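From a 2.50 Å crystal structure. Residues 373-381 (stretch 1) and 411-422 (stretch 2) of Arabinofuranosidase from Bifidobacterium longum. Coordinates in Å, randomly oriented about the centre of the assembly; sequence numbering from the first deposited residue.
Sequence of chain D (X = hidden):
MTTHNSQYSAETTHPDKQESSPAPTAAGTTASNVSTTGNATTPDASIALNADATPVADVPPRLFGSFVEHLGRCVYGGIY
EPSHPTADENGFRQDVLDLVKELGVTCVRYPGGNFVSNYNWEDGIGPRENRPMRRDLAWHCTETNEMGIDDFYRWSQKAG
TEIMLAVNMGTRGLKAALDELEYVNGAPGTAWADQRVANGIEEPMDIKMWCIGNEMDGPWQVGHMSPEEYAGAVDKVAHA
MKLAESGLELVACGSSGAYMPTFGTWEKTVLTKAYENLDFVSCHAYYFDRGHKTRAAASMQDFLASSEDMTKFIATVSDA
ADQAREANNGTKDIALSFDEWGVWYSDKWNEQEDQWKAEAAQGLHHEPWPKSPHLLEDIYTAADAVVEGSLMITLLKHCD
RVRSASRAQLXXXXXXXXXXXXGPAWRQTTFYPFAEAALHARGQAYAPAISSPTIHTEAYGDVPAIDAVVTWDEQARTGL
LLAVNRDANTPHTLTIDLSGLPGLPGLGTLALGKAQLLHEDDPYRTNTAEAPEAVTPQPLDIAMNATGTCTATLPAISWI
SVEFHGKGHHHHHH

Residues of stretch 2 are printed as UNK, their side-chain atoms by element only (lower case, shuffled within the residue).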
# COMPACT_ATOMS: atom_id res chain seq x y z
N PRO D 373 28.24 14.45 7.12
CA PRO D 373 29.39 14.00 7.89
C PRO D 373 30.33 13.16 7.04
O PRO D 373 29.99 12.78 5.92
CB PRO D 373 28.75 13.15 8.99
CG PRO D 373 27.51 12.62 8.39
CD PRO D 373 27.06 13.58 7.33
N HIS D 374 31.51 12.87 7.59
CA HIS D 374 32.47 11.99 6.93
C HIS D 374 32.07 10.53 7.13
O HIS D 374 32.36 9.93 8.16
CB HIS D 374 33.89 12.25 7.44
CG HIS D 374 34.42 13.60 7.07
ND1 HIS D 374 35.34 13.79 6.06
CD2 HIS D 374 34.16 14.83 7.57
CE1 HIS D 374 35.62 15.08 5.96
NE2 HIS D 374 34.92 15.73 6.87
N LEU D 375 31.39 9.98 6.12
CA LEU D 375 30.91 8.59 6.16
C LEU D 375 31.44 7.80 4.98
O LEU D 375 31.44 8.30 3.85
CB LEU D 375 29.38 8.55 6.16
CG LEU D 375 28.59 9.07 7.37
CD1 LEU D 375 27.12 9.23 7.00
CD2 LEU D 375 28.75 8.17 8.59
N LEU D 376 31.88 6.57 5.24
CA LEU D 376 32.33 5.64 4.21
C LEU D 376 33.47 6.19 3.35
O LEU D 376 33.54 5.93 2.15
CB LEU D 376 31.16 5.20 3.31
CG LEU D 376 30.26 4.03 3.73
CD1 LEU D 376 29.46 4.32 4.99
CD2 LEU D 376 29.33 3.69 2.57
N GLU D 377 34.37 6.95 3.98
CA GLU D 377 35.48 7.57 3.25
C GLU D 377 36.73 6.68 3.25
O GLU D 377 37.76 7.04 3.81
CB GLU D 377 35.79 8.97 3.80
CG GLU D 377 34.72 10.01 3.48
CD GLU D 377 35.16 11.43 3.77
OE1 GLU D 377 36.31 11.64 4.22
OE2 GLU D 377 34.35 12.35 3.55
N ASP D 378 36.60 5.52 2.61
CA ASP D 378 37.68 4.54 2.55
C ASP D 378 38.88 5.07 1.78
O ASP D 378 38.73 5.66 0.70
CB ASP D 378 37.19 3.23 1.93
CG ASP D 378 36.29 2.44 2.87
OD1 ASP D 378 36.27 2.72 4.09
OD2 ASP D 378 35.59 1.52 2.38
N ILE D 379 40.07 4.87 2.35
CA ILE D 379 41.32 5.31 1.73
C ILE D 379 41.95 4.09 1.06
O ILE D 379 42.39 3.15 1.74
CB ILE D 379 42.28 5.95 2.77
CG1 ILE D 379 41.51 6.79 3.81
CG2 ILE D 379 43.33 6.80 2.08
CD1 ILE D 379 40.95 8.11 3.29
N TYR D 380 41.98 4.10 -0.27
CA TYR D 380 42.27 2.90 -1.05
C TYR D 380 43.74 2.54 -1.17
O TYR D 380 44.58 3.39 -1.46
CB TYR D 380 41.64 3.00 -2.44
CG TYR D 380 40.13 2.86 -2.46
CD1 TYR D 380 39.52 1.68 -2.05
CD2 TYR D 380 39.32 3.91 -2.90
CE1 TYR D 380 38.14 1.55 -2.06
CE2 TYR D 380 37.94 3.78 -2.92
CZ TYR D 380 37.36 2.60 -2.50
OH TYR D 380 35.99 2.47 -2.52
N THR D 381 44.03 1.27 -0.95
CA THR D 381 45.38 0.73 -1.05
C THR D 381 45.68 0.28 -2.47
O THR D 381 44.76 0.13 -3.29
CB THR D 381 45.56 -0.48 -0.10
OG1 THR D 381 44.63 -1.51 -0.46
CG2 THR D 381 45.34 -0.08 1.35
N UNK D 411 32.28 10.56 -5.55
CA UNK D 411 33.13 11.49 -4.79
C UNK D 411 33.05 11.24 -3.28
O UNK D 411 31.96 11.09 -2.73
c UNK D 411 33.82 13.91 -4.50
c UNK D 411 32.79 12.97 -5.11
c UNK D 411 32.70 13.20 -6.60
N UNK D 412 34.22 11.21 -2.64
CA UNK D 412 34.37 11.08 -1.17
C UNK D 412 33.94 9.75 -0.56
O UNK D 412 34.68 9.14 0.21
c UNK D 412 33.71 12.26 -0.43
n UNK D 412 33.83 14.67 -0.35
o UNK D 412 35.71 13.53 -0.80
c UNK D 412 34.50 13.55 -0.55
N UNK D 413 32.73 9.31 -0.91
CA UNK D 413 32.15 8.07 -0.42
C UNK D 413 32.63 6.93 -1.30
O UNK D 413 32.32 6.90 -2.49
c UNK D 413 30.12 9.29 0.45
c UNK D 413 30.00 6.82 0.05
c UNK D 413 30.61 8.14 -0.42
N UNK D 414 33.39 6.00 -0.71
CA UNK D 414 34.01 4.88 -1.45
C UNK D 414 34.35 5.26 -2.90
O UNK D 414 33.84 4.65 -3.85
c UNK D 414 33.19 3.56 -1.36
c UNK D 414 31.68 3.81 -1.53
c UNK D 414 33.50 2.84 -0.05
c UNK D 414 30.85 2.55 -1.70
N UNK D 415 35.22 6.25 -3.06
CA UNK D 415 35.34 6.96 -4.33
C UNK D 415 36.76 7.05 -4.89
O UNK D 415 37.72 7.09 -4.14
c UNK D 415 34.77 8.35 -4.18
N UNK D 416 36.88 7.08 -6.24
CA UNK D 416 38.16 7.34 -6.89
C UNK D 416 38.58 8.80 -6.75
O UNK D 416 39.76 9.13 -6.80
c UNK D 416 35.81 6.80 -7.22
c UNK D 416 36.42 7.17 -8.52
c UNK D 416 37.88 7.00 -8.36
N UNK D 417 37.59 9.68 -6.58
CA UNK D 417 37.82 11.09 -6.39
C UNK D 417 37.52 11.46 -4.95
O UNK D 417 36.40 11.26 -4.47
c UNK D 417 37.28 13.43 -7.17
c UNK D 417 36.94 11.95 -7.33
c UNK D 417 37.10 11.50 -8.79
c UNK D 417 36.02 12.02 -9.73
N UNK D 418 38.53 11.98 -4.26
CA UNK D 418 38.35 12.53 -2.92
C UNK D 418 38.43 14.04 -2.99
O UNK D 418 39.29 14.59 -3.68
c UNK D 418 39.42 11.99 -1.97
s UNK D 418 37.77 10.48 -0.30
c UNK D 418 39.16 10.58 -1.44
c UNK D 418 38.34 11.44 1.10
N UNK D 419 37.53 14.72 -2.28
CA UNK D 419 37.49 16.18 -2.27
C UNK D 419 37.47 16.73 -0.85
O UNK D 419 36.56 16.44 -0.07
c UNK D 419 36.28 16.67 -3.06
N UNK D 420 38.49 17.52 -0.51
CA UNK D 420 38.63 18.09 0.83
C UNK D 420 37.94 19.44 0.99
O UNK D 420 37.80 20.20 0.02
c UNK D 420 40.11 18.21 1.22
o UNK D 420 41.00 14.66 1.60
c UNK D 420 40.92 15.80 1.08
o UNK D 420 41.04 15.99 -0.15
c UNK D 420 40.66 16.99 1.97
N UNK D 421 37.51 19.73 2.22
CA UNK D 421 36.82 20.98 2.55
C UNK D 421 37.65 22.20 2.17
O UNK D 421 38.79 22.35 2.62
o UNK D 421 35.99 20.79 6.77
c UNK D 421 35.63 19.89 4.57
c UNK D 421 35.61 19.81 6.10
c UNK D 421 36.49 21.03 4.05
o UNK D 421 35.22 18.75 6.63
N UNK D 422 37.07 23.06 1.34
CA UNK D 422 37.68 24.32 0.91
C UNK D 422 39.09 24.14 0.32
O UNK D 422 39.89 25.09 0.28
c UNK D 422 37.38 26.73 1.65
n UNK D 422 38.31 27.54 1.03
c UNK D 422 37.69 25.32 2.06
c UNK D 422 37.77 28.72 0.79
n UNK D 422 36.52 28.70 1.23
c UNK D 422 36.26 27.47 1.78
O HOH W 1 36.39 6.87 -0.34

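Position 411 carries three carbons, the first bearing the other two, and lies out of reach of stretch 1; this short beta-branched fork is V411. At 412 two carbons end in one oxygen and one nitrogen, a carboxamide, and the backbone O of 412 receives a CA-H...O contact from E377 CA at 3.5 Å; the residue is N412. Its OD1 accepts from the backbone N of position 419 at 2.6 Å and its ND2 donates to the backbone O of 419 at 3.3 Å, so the amide ties the start of the loop to 419 as a backbone partner would.

Position 413 again has three carbons forked at the first, one of them 3.8 Å from L376 CB. This is V413, and that carbon is CG1. Position 414 has four carbons forked at the first, one arm two carbons long; the branch carbon CB lies 3.2 Å from Y380 OH and the one-carbon arm 3.5 Å from D378 OD2. This is I414, the short arm being CG2. A single carbon at 415, its CA-to-CB bond directed away from stretch 1, accompanies a backbone O that meets the edge of the Y380 ring, 3.5 Å from Y380 CE2; this is A415.

At 416 three carbons close a ring onto the backbone N, which defines P416. Position 417 repeats the four-carbon fork with one longer arm, out of reach of stretch 1, and is I417; its O accepts from N412 N at 2.8 Å. Position 418 has an unbranched chain of two carbons, a sulfur and a terminal carbon; its CA-to-CB bond points toward stretch 1, and the terminal carbon lies 3.7 Å from E377 OE1. This is M418, and that carbon is CE. Position 419, with one carbon, is A419, the residue held by N412.

Three carbons, the third bearing two oxygens, make 420 a glutamate, E420, whose carboxylate oxygens are hydrogen-bonded elsewhere in the structure. The same atoms occur at 421, where one oxygen accepts from H374 NE2 at 3.0 Å, near the plane of the imidazole; this is E421, the oxygen being OE2. One carbon followed by a five-membered ring with two nitrogens identifies H422, beyond reach of stretch 1.

The contact is anchored by the backbone: I414 N donates to L376 O at 2.9 Å and nearly linearly, setting the irregular segment of stretch 1 against the 412–415 segment. Water 1 reinforces this junction, donating to D378 O at 2.8 Å and N412 O at 2.9 Å while accepting from A415 N at 3.0 Å. At the exposed margin, H374 uses both ring nitrogens, ND1 donating to E377 OE1 at 3.0 Å while NE2 engages E421, thereby linking carboxylates from the two stretches.

Stretch 2, residues 411-422: VNVIAPIMAEEH
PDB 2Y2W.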